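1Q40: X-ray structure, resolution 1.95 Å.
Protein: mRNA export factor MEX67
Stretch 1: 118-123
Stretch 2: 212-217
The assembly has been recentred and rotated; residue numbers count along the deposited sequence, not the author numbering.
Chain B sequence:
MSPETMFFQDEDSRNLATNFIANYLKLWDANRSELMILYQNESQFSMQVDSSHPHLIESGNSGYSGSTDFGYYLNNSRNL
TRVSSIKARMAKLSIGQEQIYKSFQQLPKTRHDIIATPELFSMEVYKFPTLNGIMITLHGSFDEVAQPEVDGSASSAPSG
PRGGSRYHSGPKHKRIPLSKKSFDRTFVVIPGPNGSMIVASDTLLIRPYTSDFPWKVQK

Stretch 1, residues 118-123: PELFSM
Stretch 2, residues 212-217: DFPWKV

Two segments of one chain, at least 93 residues apart where they touch, bury 284 Å² between them, and Trp215 supplies the largest share, 84 Å². Residues 118-120 form a 3-10 segment (phi/psi near -70/-13), closed by Phe121 N to Pro118 O at 3.3 Å; Phe121 (-116/147) then leads into a strand at Ser122 (-129/157). Opposing them, a type I turn from Phe213 to Lys216 (Pro214 -67/-20, Trp215 -98/16) is closed by Lys216 N to Phe213 O at 3.1 Å. CA atoms lie 6.7 Å apart for Leu120 and Lys216, and 7.0 Å for Ser122 and Trp215.

Trp215 points toward stretch 1 with chi1 57° (p) and chi2 89°. Its NE1 donates to Leu120 O at 3.0 Å; the 171° angle at hydrogen makes this bond nearly linear, with the acceptor close to the indole plane. Glu119 O also lies at the ring edge, 3.6 Å from Trp215 CD1. Ser122 (p) packs over the face: its CB sits 3.8 Å from the five-membered ring centroid, 14° off the normal, a CH-pi contact. Ser122 OG, 3.5 Å from Trp215 CE3, is buried without a hydrogen-bond partner.

Phe213 (chi1 40°, chi2 92°) extends the apolar surface, its CZ 4.1 Å from Leu120 CD2. Leu120 is m,t; although its CA-to-CB bond points away, CD2 still reaches the ring.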

ATOM      1  N   PRO B 118      -1.098   7.184 -19.991  1.00 59.27           N
ATOM      2  CA  PRO B 118      -0.938   7.650 -18.603  1.00 57.85           C
ATOM      3  C   PRO B 118      -2.159   7.388 -17.725  1.00 56.26           C
ATOM      4  O   PRO B 118      -2.053   7.439 -16.500  1.00 55.17           O
ATOM      5  CB  PRO B 118      -0.726   9.162 -18.753  1.00 59.55           C
ATOM      6  CG  PRO B 118      -1.285   9.505 -20.094  1.00 61.54           C
ATOM      7  CD  PRO B 118      -1.080   8.300 -20.955  1.00 61.19           C
ATOM      8  N   GLU B 119      -3.295   7.123 -18.362  1.00 55.69           N
ATOM      9  CA  GLU B 119      -4.552   6.830 -17.680  1.00 54.52           C
ATOM     10  C   GLU B 119      -4.614   5.449 -17.005  1.00 51.35           C
ATOM     11  O   GLU B 119      -5.539   5.188 -16.240  1.00 50.93           O
ATOM     12  CB  GLU B 119      -5.727   6.990 -18.662  1.00 56.14           C
ATOM     13  CG  GLU B 119      -5.762   5.965 -19.795  1.00 57.48           C
ATOM     14  CD  GLU B 119      -5.267   6.502 -21.131  1.00 60.14           C
ATOM     15  OE1 GLU B 119      -4.357   7.370 -21.170  1.00 60.16           O
ATOM     16  OE2 GLU B 119      -5.789   6.029 -22.162  1.00 62.93           O
ATOM     17  N   LEU B 120      -3.655   4.564 -17.284  1.00 48.94           N
ATOM     18  CA  LEU B 120      -3.554   3.293 -16.544  1.00 46.58           C
ATOM     19  C   LEU B 120      -3.078   3.501 -15.101  1.00 43.94           C
ATOM     20  O   LEU B 120      -3.137   2.577 -14.282  1.00 42.89           O
ATOM     21  CB  LEU B 120      -2.581   2.327 -17.224  1.00 46.40           C
ATOM     22  CG  LEU B 120      -2.804   1.931 -18.680  1.00 48.47           C
ATOM     23  CD1 LEU B 120      -1.739   0.934 -19.114  1.00 48.28           C
ATOM     24  CD2 LEU B 120      -4.198   1.358 -18.896  1.00 49.83           C
ATOM     25  N   PHE B 121      -2.603   4.707 -14.807  1.00 42.69           N
ATOM     26  CA  PHE B 121      -1.889   5.007 -13.582  1.00 41.18           C
ATOM     27  C   PHE B 121      -2.640   6.007 -12.709  1.00 40.91           C
ATOM     28  O   PHE B 121      -3.369   6.872 -13.212  1.00 41.60           O
ATOM     29  CB  PHE B 121      -0.496   5.549 -13.930  1.00 41.42           C
ATOM     30  CG  PHE B 121       0.348   4.572 -14.692  1.00 40.28           C
ATOM     31  CD1 PHE B 121       0.328   4.552 -16.085  1.00 41.43           C
ATOM     32  CD2 PHE B 121       1.150   3.654 -14.020  1.00 38.80           C
ATOM     33  CE1 PHE B 121       1.099   3.632 -16.793  1.00 40.96           C
ATOM     34  CE2 PHE B 121       1.923   2.725 -14.723  1.00 37.92           C
ATOM     35  CZ  PHE B 121       1.896   2.708 -16.104  1.00 38.91           C
ATOM     36  N   SER B 122      -2.497   5.850 -11.396  1.00 39.13           N
ATOM     37  CA  SER B 122      -2.898   6.878 -10.439  1.00 39.10           C
ATOM     38  C   SER B 122      -1.741   7.165  -9.487  1.00 38.48           C
ATOM     39  O   SER B 122      -0.855   6.331  -9.292  1.00 37.07           O
ATOM     40  CB  SER B 122      -4.165   6.480  -9.670  1.00 38.53           C
ATOM     41  OG  SER B 122      -3.965   5.351  -8.834  1.00 37.86           O
HETATM   42  N   MSE B 123      -1.758   8.357  -8.903  1.00 39.07           N
HETATM   43  CA  MSE B 123      -0.647   8.842  -8.096  1.00 39.40           C
HETATM   44  C   MSE B 123      -1.138   9.787  -7.006  1.00 39.76           C
HETATM   45  O   MSE B 123      -2.030  10.590  -7.250  1.00 40.05           O
HETATM   46  CB  MSE B 123       0.340   9.575  -9.008  1.00 40.56           C
HETATM   47  CG  MSE B 123       1.705   9.901  -8.392  1.00 41.68           C
HETATM   48 SE   MSE B 123       2.869  10.947  -9.618  0.50 44.08          SE
HETATM   49  CE  MSE B 123       2.204  10.333 -11.287  1.00 44.33           C
ATOM     50  N   ASP B 212      -9.345  -4.078 -14.763  1.00 40.90           N
ATOM     51  CA  ASP B 212     -10.325  -3.166 -14.194  1.00 42.01           C
ATOM     52  C   ASP B 212      -9.837  -2.565 -12.864  1.00 41.32           C
ATOM     53  O   ASP B 212      -9.388  -3.273 -11.959  1.00 39.72           O
ATOM     54  CB  ASP B 212     -11.651  -3.892 -13.985  1.00 42.94           C
ATOM     55  CG  ASP B 212     -12.792  -2.938 -13.690  1.00 45.68           C
ATOM     56  OD1 ASP B 212     -13.436  -3.115 -12.633  1.00 49.04           O
ATOM     57  OD2 ASP B 212     -13.094  -1.970 -14.441  1.00 49.14           O
ATOM     58  N   PHE B 213      -9.934  -1.245 -12.768  1.00 41.94           N
ATOM     59  CA  PHE B 213      -9.473  -0.499 -11.598  1.00 41.46           C
ATOM     60  C   PHE B 213     -10.300   0.792 -11.489  1.00 42.76           C
ATOM     61  O   PHE B 213     -10.860   1.249 -12.488  1.00 43.49           O
ATOM     62  CB  PHE B 213      -7.973  -0.192 -11.733  1.00 41.09           C
ATOM     63  CG  PHE B 213      -7.567   0.202 -13.123  1.00 41.19           C
ATOM     64  CD1 PHE B 213      -7.548   1.539 -13.500  1.00 41.63           C
ATOM     65  CD2 PHE B 213      -7.241  -0.769 -14.072  1.00 41.16           C
ATOM     66  CE1 PHE B 213      -7.192   1.909 -14.802  1.00 43.37           C
ATOM     67  CE2 PHE B 213      -6.893  -0.408 -15.382  1.00 42.56           C
ATOM     68  CZ  PHE B 213      -6.863   0.933 -15.745  1.00 43.38           C
ATOM     69  N   PRO B 214     -10.397   1.372 -10.295  1.00 43.09           N
ATOM     70  CA  PRO B 214     -11.343   2.477 -10.051  1.00 44.18           C
ATOM     71  C   PRO B 214     -11.060   3.798 -10.777  1.00 45.64           C
ATOM     72  O   PRO B 214     -11.984   4.597 -10.916  1.00 46.83           O
ATOM     73  CB  PRO B 214     -11.260   2.672  -8.529  1.00 43.60           C
ATOM     74  CG  PRO B 214     -10.631   1.441  -8.016  1.00 42.08           C
ATOM     75  CD  PRO B 214      -9.665   1.013  -9.064  1.00 42.17           C
ATOM     76  N   TRP B 215      -9.835   4.027 -11.241  1.00 46.12           N
ATOM     77  CA  TRP B 215      -9.520   5.253 -11.993  1.00 47.66           C
ATOM     78  C   TRP B 215      -9.536   5.029 -13.510  1.00 49.57           C
ATOM     79  O   TRP B 215      -9.028   5.859 -14.262  1.00 50.86           O
ATOM     80  CB  TRP B 215      -8.169   5.829 -11.544  1.00 46.89           C
ATOM     81  CG  TRP B 215      -7.029   4.870 -11.687  1.00 43.95           C
ATOM     82  CD1 TRP B 215      -6.235   4.698 -12.779  1.00 41.95           C
ATOM     83  CD2 TRP B 215      -6.563   3.938 -10.702  1.00 40.13           C
ATOM     84  NE1 TRP B 215      -5.298   3.723 -12.534  1.00 41.20           N
ATOM     85  CE2 TRP B 215      -5.478   3.233 -11.269  1.00 39.12           C
ATOM     86  CE3 TRP B 215      -6.952   3.624  -9.397  1.00 37.11           C
ATOM     87  CZ2 TRP B 215      -4.781   2.240 -10.576  1.00 36.22           C
ATOM     88  CZ3 TRP B 215      -6.251   2.636  -8.704  1.00 35.11           C
ATOM     89  CH2 TRP B 215      -5.182   1.959  -9.301  1.00 35.38           C
ATOM     90  N   LYS B 216     -10.135   3.926 -13.956  1.00 50.66           N
ATOM     91  CA  LYS B 216     -10.136   3.554 -15.375  1.00 53.06           C
ATOM     92  C   LYS B 216     -11.012   4.497 -16.217  1.00 55.55           C
ATOM     93  O   LYS B 216     -11.959   5.085 -15.705  1.00 55.86           O
ATOM     94  CB  LYS B 216     -10.619   2.106 -15.546  1.00 52.77           C
ATOM     95  CG  LYS B 216     -10.536   1.561 -16.970  1.00 55.14           C
ATOM     96  CD  LYS B 216     -10.801   0.063 -17.011  1.00 56.58           C
ATOM     97  CE  LYS B 216     -10.784  -0.470 -18.436  1.00 58.88           C
ATOM     98  NZ  LYS B 216     -10.667  -1.958 -18.464  1.00 59.24           N
ATOM     99  N   VAL B 217     -10.679   4.582 -17.508  1.00 57.84           N
ATOM    100  CA  VAL B 217     -11.263   5.505 -18.497  1.00 60.49           C
ATOM    101  C   VAL B 217     -10.941   6.964 -18.164  1.00 61.58           C
ATOM    102  O   VAL B 217      -9.948   7.505 -18.658  1.00 62.32           O
ATOM    103  CB  VAL B 217     -12.804   5.279 -18.791  1.00 61.55           C
ATOM    104  CG1 VAL B 217     -13.196   3.817 -18.635  1.00 61.00           C
ATOM    105  CG2 VAL B 217     -13.720   6.212 -17.967  1.00 62.39           C
TER